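Local coordinates for salicylic acid-binding protein 2 (Nicotiana tabacum, PDB 1XKL), which hydrolyses methyl salicylate to salicylate and methanol, releasing the active defence signal for systemic acquired resistance in tobacco, at residues Tyr161-Pro166 with Cys207-Gly212; Glu229-Lys234 with Leu252-His257; Lys154-Lys159 with Ala170-Leu175; Phe7-Gly12 with Pro25-Ala30; Leu89-Tyr94 with Ala101-Ala106. One frame throughout, in Å; residues are numbered along the deposited sequence.

Contact 1. Residues Tyr161-Pro166 with Cys207-Gly212; sequences YQLCSP and CTEDKG
Two type I turns, Tyr161-Cys164 and Cys207-Asp210, lie near each other; the closest CA atoms are those of Gln162 and of Lys211, just after the second turn, 8.2 Å apart, so side chains and one water span the gap. Gln162 does most of this. Its CG sits between the backbone N and the carbonyl carbon (chi1 88°), and a bend at chi2 turns the amide toward the second turn. There NE2 gives a short but weak, strongly bent hydrogen bond to Glu209 O (2.7 Å, 128° at the hydrogen). The amide OE1 accepts from a water at 2.5 Å, and that water accepts from Lys211 N. The Lys211 chain crosses the glutamine, and a bend at its far end carries NZ to 3.5 Å from Gln162 CG. Leu163 CD1 lies 3.5 Å from Glu209 CB. Asp210 of the charge relay forms an Asx turn, OD1 taking Gly212 N at 2.7 Å, while OD2 bonds His238 ND1. The two ends of the Gln162 amide have different partners, which would limit its rotation, though the NE2 bond is weak; a cap-side loop thus meets the backbone flanking the catalytic aspartate through partly solvent-mediated polar links.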
# COMPACT_ATOMS: atom_id res chain seq x y z
N TYR A 161 16.07 -16.45 20.99
CA TYR A 161 16.00 -15.57 22.15
C TYR A 161 15.16 -16.11 23.32
O TYR A 161 14.70 -15.33 24.15
CB TYR A 161 15.41 -14.21 21.72
CG TYR A 161 16.22 -13.43 20.70
CD1 TYR A 161 16.44 -13.93 19.41
CD2 TYR A 161 16.80 -12.21 21.04
CE1 TYR A 161 17.22 -13.22 18.48
CE2 TYR A 161 17.57 -11.49 20.11
CZ TYR A 161 17.78 -12.00 18.84
OH TYR A 161 18.58 -11.32 17.95
N GLN A 162 14.97 -17.43 23.40
CA GLN A 162 14.13 -17.97 24.47
C GLN A 162 14.57 -17.59 25.89
O GLN A 162 13.76 -17.63 26.82
CB GLN A 162 13.99 -19.51 24.32
CG GLN A 162 15.05 -20.40 24.98
CD GLN A 162 16.31 -20.55 24.17
OE1 GLN A 162 16.42 -20.05 23.05
NE2 GLN A 162 17.29 -21.24 24.73
N LEU A 163 15.82 -17.18 26.05
CA LEU A 163 16.34 -16.79 27.36
C LEU A 163 16.70 -15.30 27.42
O LEU A 163 17.26 -14.84 28.41
CB LEU A 163 17.58 -17.61 27.73
CG LEU A 163 17.41 -19.12 27.95
CD1 LEU A 163 18.76 -19.78 28.23
CD2 LEU A 163 16.46 -19.34 29.10
N CYS A 164 16.38 -14.55 26.37
CA CYS A 164 16.69 -13.12 26.36
C CYS A 164 15.48 -12.35 26.88
O CYS A 164 14.40 -12.93 27.05
CB CYS A 164 17.07 -12.66 24.95
SG CYS A 164 18.63 -13.37 24.31
N SER A 165 15.65 -11.06 27.14
CA SER A 165 14.56 -10.23 27.65
C SER A 165 13.56 -9.89 26.56
O SER A 165 13.84 -10.05 25.37
CB SER A 165 15.11 -8.94 28.25
OG SER A 165 15.75 -8.14 27.27
N PRO A 166 12.36 -9.43 26.94
CA PRO A 166 11.38 -9.08 25.92
C PRO A 166 11.84 -7.87 25.11
O PRO A 166 11.42 -7.67 23.97
CB PRO A 166 10.11 -8.81 26.73
CG PRO A 166 10.63 -8.41 28.09
CD PRO A 166 11.77 -9.39 28.29
N CYS A 207 27.37 -22.43 23.89
CA CYS A 207 26.22 -21.89 24.60
C CYS A 207 25.27 -23.07 24.84
O CYS A 207 24.46 -23.43 23.98
CB CYS A 207 25.56 -20.78 23.77
SG CYS A 207 26.67 -19.37 23.48
N THR A 208 25.41 -23.67 26.03
CA THR A 208 24.65 -24.84 26.45
C THR A 208 23.15 -24.82 26.22
O THR A 208 22.55 -25.86 25.98
CB THR A 208 24.89 -25.16 27.97
OG1 THR A 208 24.18 -24.22 28.79
CG2 THR A 208 26.37 -25.10 28.31
N GLU A 209 22.53 -23.64 26.28
CA GLU A 209 21.09 -23.56 26.09
C GLU A 209 20.66 -23.13 24.70
O GLU A 209 19.49 -22.82 24.48
CB GLU A 209 20.49 -22.62 27.14
CG GLU A 209 20.78 -23.06 28.56
CD GLU A 209 20.28 -24.46 28.84
OE1 GLU A 209 19.08 -24.71 28.62
OE2 GLU A 209 21.09 -25.31 29.27
N ASP A 210 21.60 -23.12 23.77
CA ASP A 210 21.31 -22.72 22.41
C ASP A 210 20.29 -23.64 21.75
O ASP A 210 20.46 -24.86 21.74
CB ASP A 210 22.59 -22.75 21.58
CG ASP A 210 22.50 -21.92 20.32
OD1 ASP A 210 21.43 -21.92 19.68
OD2 ASP A 210 23.51 -21.28 19.97
N LYS A 211 19.22 -23.06 21.20
CA LYS A 211 18.20 -23.84 20.52
C LYS A 211 18.26 -23.64 19.00
O LYS A 211 17.56 -24.34 18.26
CB LYS A 211 16.79 -23.46 20.99
CG LYS A 211 16.34 -24.06 22.31
CD LYS A 211 14.82 -24.06 22.33
CE LYS A 211 14.28 -24.71 23.59
NZ LYS A 211 14.56 -23.88 24.80
N GLY A 212 19.06 -22.69 18.53
CA GLY A 212 19.15 -22.46 17.10
C GLY A 212 20.14 -23.44 16.51
O GLY A 212 19.87 -24.18 15.55
O HOH W 1 18.37 -20.52 21.63

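Contact 2. Residues Glu229-Lys234 with Leu252-His257; sequences EAIEIK and LLEIAH
Glu229 has a partner on each carboxylate oxygen: OE1 is hydrogen-bonded to Tyr259 OH, and OE2 forms a salt bridge with Lys258 NZ. Both partners lie just past the segment 252-257, so the start of strand 229-233 is tied to the end of helix 245-258. Against the segment itself the approach is looser. No hydrogen bond crosses, and the closest backbone pair, Glu229 and Ile255, keeps its CA atoms 9.4 Å apart. The carboxylate of Glu254 comes nearest, its OE1 4.5 Å from Glu229 OE2. It is delivered by a chain whose CG is anti to the backbone N (chi1 -179°) and which stays extended at chi2. The same OE1 lies 4.5 Å from Ile231 CD1, so the Ile231 methyl and the Glu229 oxygen both lie on the strand side of Glu254 OE1, at the limit of contact. Ile255 begins toward the strand, but its outer atoms lead away to Ile76 in the middle of the sheet.

In fold terms, the last helix of an alpha/beta hydrolase lies against the strand that closes one side of its parallel sheet, and Ile231 also packs on Val203 and Ile205 of the adjoining strand. Leu253 and His257, which bind salicylate, belong to the same helical segment but do not touch the strand. Two acidic groups this close would be expected to disfavour each other. The Lys258 ammonium, bonded to Glu229 OE2, probably offsets part of that cost, in a sparse surface contact where two isoleucines give much of the small buried area and the acidic pair meets without a bond.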
# COMPACT_ATOMS: atom_id res chain seq x y z
N GLU A 229 41.03 -24.46 21.93
CA GLU A 229 40.46 -24.44 23.26
C GLU A 229 38.94 -24.36 23.17
O GLU A 229 38.40 -23.75 22.26
CB GLU A 229 40.99 -23.22 24.02
CG GLU A 229 40.89 -23.32 25.52
CD GLU A 229 41.21 -22.01 26.20
OE1 GLU A 229 42.03 -21.24 25.65
OE2 GLU A 229 40.66 -21.76 27.29
N ALA A 230 38.26 -24.99 24.12
CA ALA A 230 36.80 -24.97 24.15
C ALA A 230 36.33 -24.32 25.44
O ALA A 230 36.68 -24.76 26.54
CB ALA A 230 36.25 -26.39 24.05
N ILE A 231 35.54 -23.27 25.29
CA ILE A 231 35.00 -22.53 26.42
C ILE A 231 33.50 -22.78 26.45
O ILE A 231 32.89 -23.04 25.42
CB ILE A 231 35.23 -21.02 26.27
CG1 ILE A 231 36.73 -20.74 26.09
CG2 ILE A 231 34.69 -20.29 27.48
CD1 ILE A 231 37.60 -21.24 27.22
N GLU A 232 32.90 -22.67 27.63
CA GLU A 232 31.47 -22.90 27.76
C GLU A 232 30.77 -21.81 28.57
O GLU A 232 31.28 -21.35 29.59
CB GLU A 232 31.25 -24.27 28.40
CG GLU A 232 29.82 -24.54 28.85
CD GLU A 232 29.68 -25.86 29.59
OE1 GLU A 232 29.90 -26.92 28.96
OE2 GLU A 232 29.35 -25.84 30.79
N ILE A 233 29.60 -21.37 28.09
CA ILE A 233 28.81 -20.37 28.80
C ILE A 233 27.49 -21.03 29.17
O ILE A 233 26.58 -21.13 28.35
CB ILE A 233 28.53 -19.11 27.94
CG1 ILE A 233 29.83 -18.38 27.62
CG2 ILE A 233 27.59 -18.17 28.69
CD1 ILE A 233 29.65 -17.10 26.83
N LYS A 234 27.41 -21.48 30.42
CA LYS A 234 26.21 -22.15 30.94
C LYS A 234 25.02 -21.22 31.08
O LYS A 234 25.16 -20.09 31.56
CB LYS A 234 26.51 -22.77 32.32
CG LYS A 234 26.70 -24.28 32.33
CD LYS A 234 25.40 -25.00 31.99
CE LYS A 234 25.55 -26.52 32.09
NZ LYS A 234 24.26 -27.21 31.75
N LEU A 252 36.17 -13.43 26.61
CA LEU A 252 36.97 -12.80 25.56
C LEU A 252 38.22 -12.14 26.11
O LEU A 252 39.29 -12.21 25.50
CB LEU A 252 36.14 -11.77 24.79
CG LEU A 252 35.01 -12.36 23.93
CD1 LEU A 252 34.25 -11.24 23.21
CD2 LEU A 252 35.61 -13.34 22.92
N LEU A 253 38.10 -11.48 27.26
CA LEU A 253 39.27 -10.83 27.84
C LEU A 253 40.30 -11.88 28.23
O LEU A 253 41.51 -11.65 28.14
CB LEU A 253 38.87 -9.99 29.06
CG LEU A 253 37.90 -8.83 28.79
CD1 LEU A 253 37.67 -8.07 30.08
CD2 LEU A 253 38.47 -7.91 27.71
N GLU A 254 39.82 -13.04 28.63
CA GLU A 254 40.71 -14.13 29.02
C GLU A 254 41.49 -14.65 27.81
O GLU A 254 42.70 -14.83 27.88
CB GLU A 254 39.90 -15.28 29.62
CG GLU A 254 40.73 -16.45 30.08
CD GLU A 254 39.89 -17.48 30.78
OE1 GLU A 254 39.61 -18.54 30.18
OE2 GLU A 254 39.49 -17.22 31.93
N ILE A 255 40.80 -14.89 26.70
CA ILE A 255 41.50 -15.39 25.54
C ILE A 255 42.42 -14.30 25.00
O ILE A 255 43.51 -14.58 24.51
CB ILE A 255 40.52 -15.89 24.43
CG1 ILE A 255 40.02 -14.72 23.60
CG2 ILE A 255 39.34 -16.63 25.05
CD1 ILE A 255 40.60 -14.72 22.23
N ALA A 256 42.00 -13.04 25.13
CA ALA A 256 42.80 -11.93 24.65
C ALA A 256 44.10 -11.82 25.44
O ALA A 256 45.07 -11.19 25.00
CB ALA A 256 42.02 -10.63 24.77
N HIS A 257 44.13 -12.42 26.62
CA HIS A 257 45.32 -12.35 27.45
C HIS A 257 46.28 -13.51 27.21
O HIS A 257 47.47 -13.29 27.04
CB HIS A 257 44.92 -12.30 28.93
CG HIS A 257 46.09 -12.18 29.86
ND1 HIS A 257 46.83 -13.26 30.27
CD2 HIS A 257 46.66 -11.09 30.44
CE1 HIS A 257 47.80 -12.86 31.06
NE2 HIS A 257 47.72 -11.54 31.18

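Contact 3. Residues Lys154-Lys159 with Ala170-Leu175; sequences KFLAHK and ALASSL
Leu156 places CG anti to its carbonyl carbon (chi1 -69°) and then runs straight on, CD1 anti to CA (chi2 174°), which carries that one methyl across to Ser173 and Ala172. The two helices, 153-160 and 166-175, follow each other in the cap of the alpha/beta hydrolase fold, the insertion between strands 98-104 and 202-207 that covers the active site. Their nearest CA atoms, of Leu156 and Ser173, are 7.7 Å apart, and no hydrogen bond joins the segments. The contact is light and without polar bonds, a leucine methyl against an alanine and a serine: CD1 lies 4.4 Å from Ala172 CB, and Tyr161 from the intervening loop packs on Ala172 as well.

Two serines of helix 166-175 bond within their own helix. Ser173 OG bonds back to Leu169 O one turn earlier, and Ser174 OG likewise reaches Leu171 O at 3.0 Å, tilted 26° from the carbonyl plane. Other faces of the pair have different work. Phe155 touches the bound 2-amino-4H-1,3-benzoxathiin-4-ol and meets the rings of Phe151 and Trp131, whereas Lys159, a salicylate-binding residue, has its NZ hydrogen-bonded to Asn130 OD1. From helix 166-175, Leu175 packs on Leu175 of the second subunit, and Leu171 on Tyr21 of that subunit, so the helix that receives Leu156 also forms part of a subunit interface. On the exposed side of the contact, the same leucine methyl, CD1, stops 4.0 Å from Ser173 OG.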
# COMPACT_ATOMS: atom_id res chain seq x y z
N LYS A 154 8.57 -16.01 15.33
CA LYS A 154 8.44 -17.21 16.16
C LYS A 154 9.82 -17.85 16.31
O LYS A 154 10.24 -18.20 17.42
CB LYS A 154 7.49 -18.22 15.49
CG LYS A 154 6.11 -17.68 15.14
CD LYS A 154 5.35 -17.27 16.39
CE LYS A 154 3.96 -16.73 16.05
NZ LYS A 154 3.06 -17.77 15.42
N PHE A 155 10.53 -18.00 15.20
CA PHE A 155 11.85 -18.61 15.21
C PHE A 155 12.79 -17.85 16.13
O PHE A 155 13.57 -18.45 16.87
CB PHE A 155 12.44 -18.64 13.79
CG PHE A 155 13.80 -19.30 13.71
CD1 PHE A 155 14.95 -18.54 13.59
CD2 PHE A 155 13.91 -20.69 13.76
CE1 PHE A 155 16.20 -19.15 13.50
CE2 PHE A 155 15.15 -21.31 13.66
CZ PHE A 155 16.30 -20.54 13.54
N LEU A 156 12.72 -16.52 16.10
CA LEU A 156 13.58 -15.72 16.96
C LEU A 156 13.23 -15.92 18.43
O LEU A 156 14.10 -16.14 19.26
CB LEU A 156 13.45 -14.23 16.62
CG LEU A 156 13.99 -13.73 15.29
CD1 LEU A 156 13.61 -12.27 15.14
CD2 LEU A 156 15.52 -13.90 15.24
N ALA A 157 11.94 -15.85 18.74
CA ALA A 157 11.49 -15.98 20.12
C ALA A 157 11.65 -17.35 20.78
O ALA A 157 11.94 -17.43 21.96
CB ALA A 157 10.05 -15.53 20.23
N HIS A 158 11.45 -18.41 20.00
CA HIS A 158 11.52 -19.77 20.52
C HIS A 158 12.79 -20.55 20.23
O HIS A 158 13.06 -21.56 20.88
CB HIS A 158 10.31 -20.57 20.01
CG HIS A 158 9.00 -20.11 20.57
ND1 HIS A 158 8.13 -19.29 19.88
CD2 HIS A 158 8.41 -20.37 21.76
CE1 HIS A 158 7.06 -19.07 20.62
NE2 HIS A 158 7.20 -19.71 21.76
N LYS A 159 13.58 -20.10 19.27
CA LYS A 159 14.80 -20.82 18.93
C LYS A 159 16.08 -20.02 19.13
O LYS A 159 17.16 -20.60 19.27
CB LYS A 159 14.73 -21.31 17.48
CG LYS A 159 13.55 -22.23 17.20
CD LYS A 159 13.64 -23.52 18.00
CE LYS A 159 12.59 -24.52 17.53
NZ LYS A 159 12.68 -25.81 18.27
N ALA A 170 12.16 -7.64 20.99
CA ALA A 170 11.53 -6.52 20.29
C ALA A 170 12.56 -5.83 19.40
O ALA A 170 12.25 -5.41 18.28
CB ALA A 170 10.96 -5.53 21.29
N LEU A 171 13.78 -5.72 19.89
CA LEU A 171 14.85 -5.09 19.14
C LEU A 171 15.20 -5.94 17.92
O LEU A 171 15.24 -5.43 16.79
CB LEU A 171 16.07 -4.92 20.05
CG LEU A 171 17.34 -4.29 19.45
CD1 LEU A 171 17.06 -2.87 19.00
CD2 LEU A 171 18.45 -4.32 20.50
N ALA A 172 15.44 -7.23 18.13
CA ALA A 172 15.79 -8.11 17.01
C ALA A 172 14.69 -8.12 15.95
O ALA A 172 14.98 -8.06 14.75
CB ALA A 172 16.04 -9.53 17.51
N SER A 173 13.44 -8.20 16.38
CA SER A 173 12.33 -8.24 15.43
C SER A 173 12.26 -7.02 14.52
O SER A 173 11.85 -7.13 13.37
CB SER A 173 11.01 -8.41 16.17
OG SER A 173 10.92 -9.71 16.74
N SER A 174 12.67 -5.86 15.02
CA SER A 174 12.62 -4.66 14.20
C SER A 174 13.88 -4.44 13.38
O SER A 174 13.95 -3.50 12.59
CB SER A 174 12.38 -3.43 15.07
OG SER A 174 13.53 -3.17 15.85
N LEU A 175 14.89 -5.29 13.55
CA LEU A 175 16.14 -5.09 12.81
C LEU A 175 16.59 -6.25 11.93
O LEU A 175 17.44 -6.07 11.06
CB LEU A 175 17.27 -4.75 13.77
CG LEU A 175 17.16 -3.39 14.47
CD1 LEU A 175 18.25 -3.26 15.53
CD2 LEU A 175 17.28 -2.28 13.44

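Contact 4. Residues Phe7-Gly12 with Pro25-Ala30; sequences FVLVHG and PLLEAA
In the beta-alpha-beta unit made by strand 6-10, helix 23-29 and strand 33-36, the helix rests on the first strand through Leu27, whose two methyls share the Phe7 side chain between them. CD1 sits at the root of the ring, 3.9 Å from Phe7 CG. CD2 stands over one face, 4.3 Å from the ring centroid and only 14° off the normal, which meets the criterion for a CH-pi contact, although it is offset toward the rim. The two side chains cross at about a right angle. Two residues along the strand, Leu9 adds CD2 at 4.4 Å from Leu27 CD1.

Strand 6-10 lies between 33-36 and 75-80 in the parallel sheet of the alpha/beta hydrolase fold, and Leu27 covers it from the crossover helix while also touching Val34 of the next strand. Leu252 and Ala256 of helix 245-258 pack on Phe7, and His32 meets its ring edge-to-face. Beyond the strand, His11 ND1 donates to Gly12 O at 2.7 Å, nearly straight at 169° and with the acceptor in the imidazole plane. His11 NE2 is bonded to Leu39 N, so both ring nitrogens hold the imidazole in place beside Gly12, which touches the bound ligand.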
# COMPACT_ATOMS: atom_id res chain seq x y z
N PHE A 7 39.32 -5.90 19.02
CA PHE A 7 38.31 -6.94 18.87
C PHE A 7 37.43 -6.64 17.65
O PHE A 7 36.81 -5.59 17.57
CB PHE A 7 37.43 -7.01 20.11
CG PHE A 7 38.05 -7.74 21.27
CD1 PHE A 7 37.97 -9.13 21.35
CD2 PHE A 7 38.73 -7.05 22.26
CE1 PHE A 7 38.56 -9.82 22.41
CE2 PHE A 7 39.33 -7.73 23.33
CZ PHE A 7 39.24 -9.12 23.41
N VAL A 8 37.39 -7.58 16.71
CA VAL A 8 36.58 -7.44 15.51
C VAL A 8 35.41 -8.39 15.69
O VAL A 8 35.57 -9.61 15.66
CB VAL A 8 37.37 -7.82 14.26
CG1 VAL A 8 36.47 -7.84 13.04
CG2 VAL A 8 38.51 -6.81 14.07
N LEU A 9 34.22 -7.81 15.89
CA LEU A 9 33.02 -8.59 16.13
C LEU A 9 32.22 -8.79 14.84
O LEU A 9 31.84 -7.84 14.17
CB LEU A 9 32.17 -7.91 17.20
CG LEU A 9 32.90 -7.48 18.49
CD1 LEU A 9 31.87 -6.97 19.50
CD2 LEU A 9 33.67 -8.66 19.08
N VAL A 10 31.96 -10.06 14.52
CA VAL A 10 31.25 -10.42 13.31
C VAL A 10 29.95 -11.12 13.64
O VAL A 10 29.94 -12.24 14.18
CB VAL A 10 32.12 -11.34 12.46
CG1 VAL A 10 31.48 -11.57 11.11
CG2 VAL A 10 33.50 -10.73 12.33
N HIS A 11 28.85 -10.46 13.30
CA HIS A 11 27.50 -10.96 13.55
C HIS A 11 27.12 -12.16 12.69
O HIS A 11 27.82 -12.51 11.74
CB HIS A 11 26.50 -9.83 13.31
CG HIS A 11 26.44 -9.37 11.89
ND1 HIS A 11 25.76 -10.07 10.91
CD2 HIS A 11 27.01 -8.31 11.27
CE1 HIS A 11 25.92 -9.46 9.75
NE2 HIS A 11 26.67 -8.39 9.94
N GLY A 12 25.99 -12.77 13.03
CA GLY A 12 25.49 -13.92 12.31
C GLY A 12 24.48 -13.53 11.25
O GLY A 12 24.28 -12.34 10.98
N PRO A 25 30.51 -1.99 24.83
CA PRO A 25 30.90 -1.11 25.94
C PRO A 25 31.79 -1.84 26.95
O PRO A 25 32.73 -1.26 27.49
CB PRO A 25 29.57 -0.72 26.57
CG PRO A 25 28.60 -0.84 25.45
CD PRO A 25 29.04 -2.07 24.72
N LEU A 26 31.48 -3.11 27.20
CA LEU A 26 32.26 -3.90 28.16
C LEU A 26 33.71 -4.07 27.75
O LEU A 26 34.61 -3.93 28.58
CB LEU A 26 31.62 -5.28 28.32
CG LEU A 26 30.53 -5.44 29.38
CD1 LEU A 26 29.85 -4.12 29.68
CD2 LEU A 26 29.56 -6.50 28.90
N LEU A 27 33.93 -4.37 26.48
CA LEU A 27 35.28 -4.55 25.97
C LEU A 27 36.03 -3.22 25.98
O LEU A 27 37.22 -3.18 26.30
CB LEU A 27 35.23 -5.12 24.56
CG LEU A 27 34.69 -6.56 24.44
CD1 LEU A 27 34.61 -6.95 22.97
CD2 LEU A 27 35.61 -7.51 25.20
N GLU A 28 35.35 -2.14 25.62
CA GLU A 28 35.98 -0.83 25.60
C GLU A 28 36.28 -0.39 27.02
O GLU A 28 37.30 0.25 27.28
CB GLU A 28 35.06 0.19 24.91
CG GLU A 28 34.62 -0.24 23.52
CD GLU A 28 33.92 0.86 22.74
OE1 GLU A 28 33.03 1.52 23.31
OE2 GLU A 28 34.26 1.05 21.55
N ALA A 29 35.41 -0.74 27.96
CA ALA A 29 35.63 -0.38 29.35
C ALA A 29 36.94 -1.02 29.82
O ALA A 29 37.63 -0.47 30.67
CB ALA A 29 34.47 -0.85 30.21
N ALA A 30 37.27 -2.17 29.24
CA ALA A 30 38.49 -2.88 29.60
C ALA A 30 39.72 -2.27 28.93
O ALA A 30 40.84 -2.77 29.09
CB ALA A 30 38.37 -4.36 29.22

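Contact 5. Residues Leu89-Tyr94 with Ala101-Ala106; sequences LAMEKY and AVFLAA
From Leu89 to Tyr94 the last turns of helix 83-93 run past strand 98-104, and one side chain, Met91, crosses to Ala101 and Phe103. Leu89 turns instead to Leu55 of helix 55-67, while its carbonyl O takes Lys93 N at 3.0 Å. Ala90 closes the next turn, its O accepting from Tyr94 N.

Met91, here selenomethionine, carries the whole approach. Its CG lies beside the backbone N, anti to the carbonyl carbon, and a bend at chi3 (72°) folds CE back so that selenium and methyl face the strand together. CE is 3.6 Å from Ala101 CB, and SE is as close to the same methyl. Phe103 comes from the opposite direction, with CZ 3.8 Å from SE. The ring centroid is 5.1 Å from SE, 72° off the normal, an oblique Met-aromatic contact.

Strand 75-80, helix 83-93 and strand 98-104 form a beta-alpha-beta unit, and the helix follows the nucleophile elbow carrying Ser81. The side chains of Phe103 and Ser81 are about 9 Å apart, and Met91 also touches Phe197.

Past Met91, Glu92 faces the loop around Thr193 and Phe197, where OE1 accepts from the backbone N of both residues. Tyr94, the first residue to leave helical angles, rests on Met66 and Glu67 of helix 55-67.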
# COMPACT_ATOMS: atom_id res chain seq x y z
N LEU A 89 37.22 -16.65 5.91
CA LEU A 89 37.82 -15.95 4.78
C LEU A 89 38.89 -14.99 5.27
O LEU A 89 39.92 -14.82 4.62
CB LEU A 89 36.76 -15.19 3.98
CG LEU A 89 35.91 -15.95 2.97
CD1 LEU A 89 34.98 -16.92 3.69
CD2 LEU A 89 35.11 -14.96 2.14
N ALA A 90 38.66 -14.37 6.43
CA ALA A 90 39.64 -13.43 6.97
C ALA A 90 40.89 -14.17 7.41
O ALA A 90 42.01 -13.70 7.19
CB ALA A 90 39.03 -12.66 8.14
N MSE A 91 40.70 -15.32 8.05
CA MSE A 91 41.80 -16.16 8.52
C MSE A 91 42.58 -16.70 7.33
O MSE A 91 43.79 -16.89 7.40
CB MSE A 91 41.25 -17.32 9.35
CG MSE A 91 40.51 -16.89 10.60
SE MSE A 91 39.14 -18.11 11.23
CE MSE A 91 40.26 -19.55 11.93
N GLU A 92 41.88 -16.96 6.23
CA GLU A 92 42.54 -17.50 5.04
C GLU A 92 43.40 -16.44 4.37
O GLU A 92 44.52 -16.72 3.93
CB GLU A 92 41.50 -18.03 4.05
CG GLU A 92 42.09 -18.68 2.79
CD GLU A 92 42.93 -19.92 3.10
OE1 GLU A 92 42.64 -20.60 4.10
OE2 GLU A 92 43.87 -20.22 2.33
N LYS A 93 42.89 -15.21 4.30
CA LYS A 93 43.60 -14.11 3.65
C LYS A 93 44.60 -13.34 4.51
O LYS A 93 45.61 -12.86 4.00
CB LYS A 93 42.58 -13.12 3.08
CG LYS A 93 41.92 -13.56 1.79
CD LYS A 93 42.87 -13.40 0.62
CE LYS A 93 42.21 -13.84 -0.68
NZ LYS A 93 41.04 -12.99 -1.04
N TYR A 94 44.32 -13.20 5.80
CA TYR A 94 45.19 -12.46 6.70
C TYR A 94 45.45 -13.26 7.97
O TYR A 94 45.17 -12.80 9.08
CB TYR A 94 44.53 -11.13 7.06
CG TYR A 94 44.06 -10.33 5.86
CD1 TYR A 94 44.94 -9.51 5.16
CD2 TYR A 94 42.74 -10.43 5.41
CE1 TYR A 94 44.53 -8.80 4.04
CE2 TYR A 94 42.32 -9.73 4.28
CZ TYR A 94 43.23 -8.91 3.60
OH TYR A 94 42.85 -8.24 2.46
N ALA A 101 40.98 -16.74 16.68
CA ALA A 101 39.64 -16.65 16.12
C ALA A 101 38.69 -17.30 17.11
O ALA A 101 38.88 -18.45 17.49
CB ALA A 101 39.59 -17.37 14.77
N VAL A 102 37.68 -16.56 17.52
CA VAL A 102 36.71 -17.06 18.48
C VAL A 102 35.38 -17.34 17.79
O VAL A 102 34.82 -16.46 17.12
CB VAL A 102 36.50 -16.04 19.63
CG1 VAL A 102 35.58 -16.62 20.69
CG2 VAL A 102 37.84 -15.67 20.24
N PHE A 103 34.88 -18.56 17.96
CA PHE A 103 33.62 -18.98 17.38
C PHE A 103 32.57 -19.12 18.46
O PHE A 103 32.55 -20.09 19.21
CB PHE A 103 33.80 -20.31 16.61
CG PHE A 103 34.75 -20.22 15.45
CD1 PHE A 103 36.13 -20.26 15.65
CD2 PHE A 103 34.27 -20.04 14.15
CE1 PHE A 103 37.01 -20.13 14.58
CE2 PHE A 103 35.14 -19.91 13.07
CZ PHE A 103 36.51 -19.95 13.29
N LEU A 104 31.70 -18.12 18.54
CA LEU A 104 30.63 -18.10 19.54
C LEU A 104 29.39 -18.76 18.95
O LEU A 104 28.75 -18.20 18.07
CB LEU A 104 30.31 -16.66 19.94
CG LEU A 104 29.12 -16.44 20.86
CD1 LEU A 104 29.38 -17.07 22.23
CD2 LEU A 104 28.88 -14.93 21.00
N ALA A 105 29.08 -19.96 19.44
CA ALA A 105 27.93 -20.72 18.96
C ALA A 105 27.81 -20.48 17.46
O ALA A 105 26.74 -20.18 16.94
CB ALA A 105 26.66 -20.26 19.67
N ALA A 106 28.94 -20.62 16.78
CA ALA A 106 29.05 -20.40 15.36
C ALA A 106 29.24 -21.66 14.53
O ALA A 106 29.29 -22.79 15.06
CB ALA A 106 30.22 -19.46 15.09

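Contacts 4 and 5 are buried and apolar, each seating a crossover helix on a strand of the one parallel sheet, by a leucine over a phenylalanine in contact 4 and by selenium and methyl in contact 5. Contact 2 reaches that sheet from its outer strand, at the surface, where two carboxylates meet without a bond beside isoleucine side chains. Its helix touches both buried contacts: Ala256 CB lies 3.4 Å from Phe7 CZ, and Ile255 CD1 3.5 Å from Val102 CG2. Contacts 1 and 3 involve the cap and alternate along the chain, with Tyr161 OH 3.1 Å from Ala172 CB. Contact 3 is buried and without polar bonds, whereas contact 1 is exposed, polar and water-bridged, and it meets contact 5 where Asp210 touches Ala105.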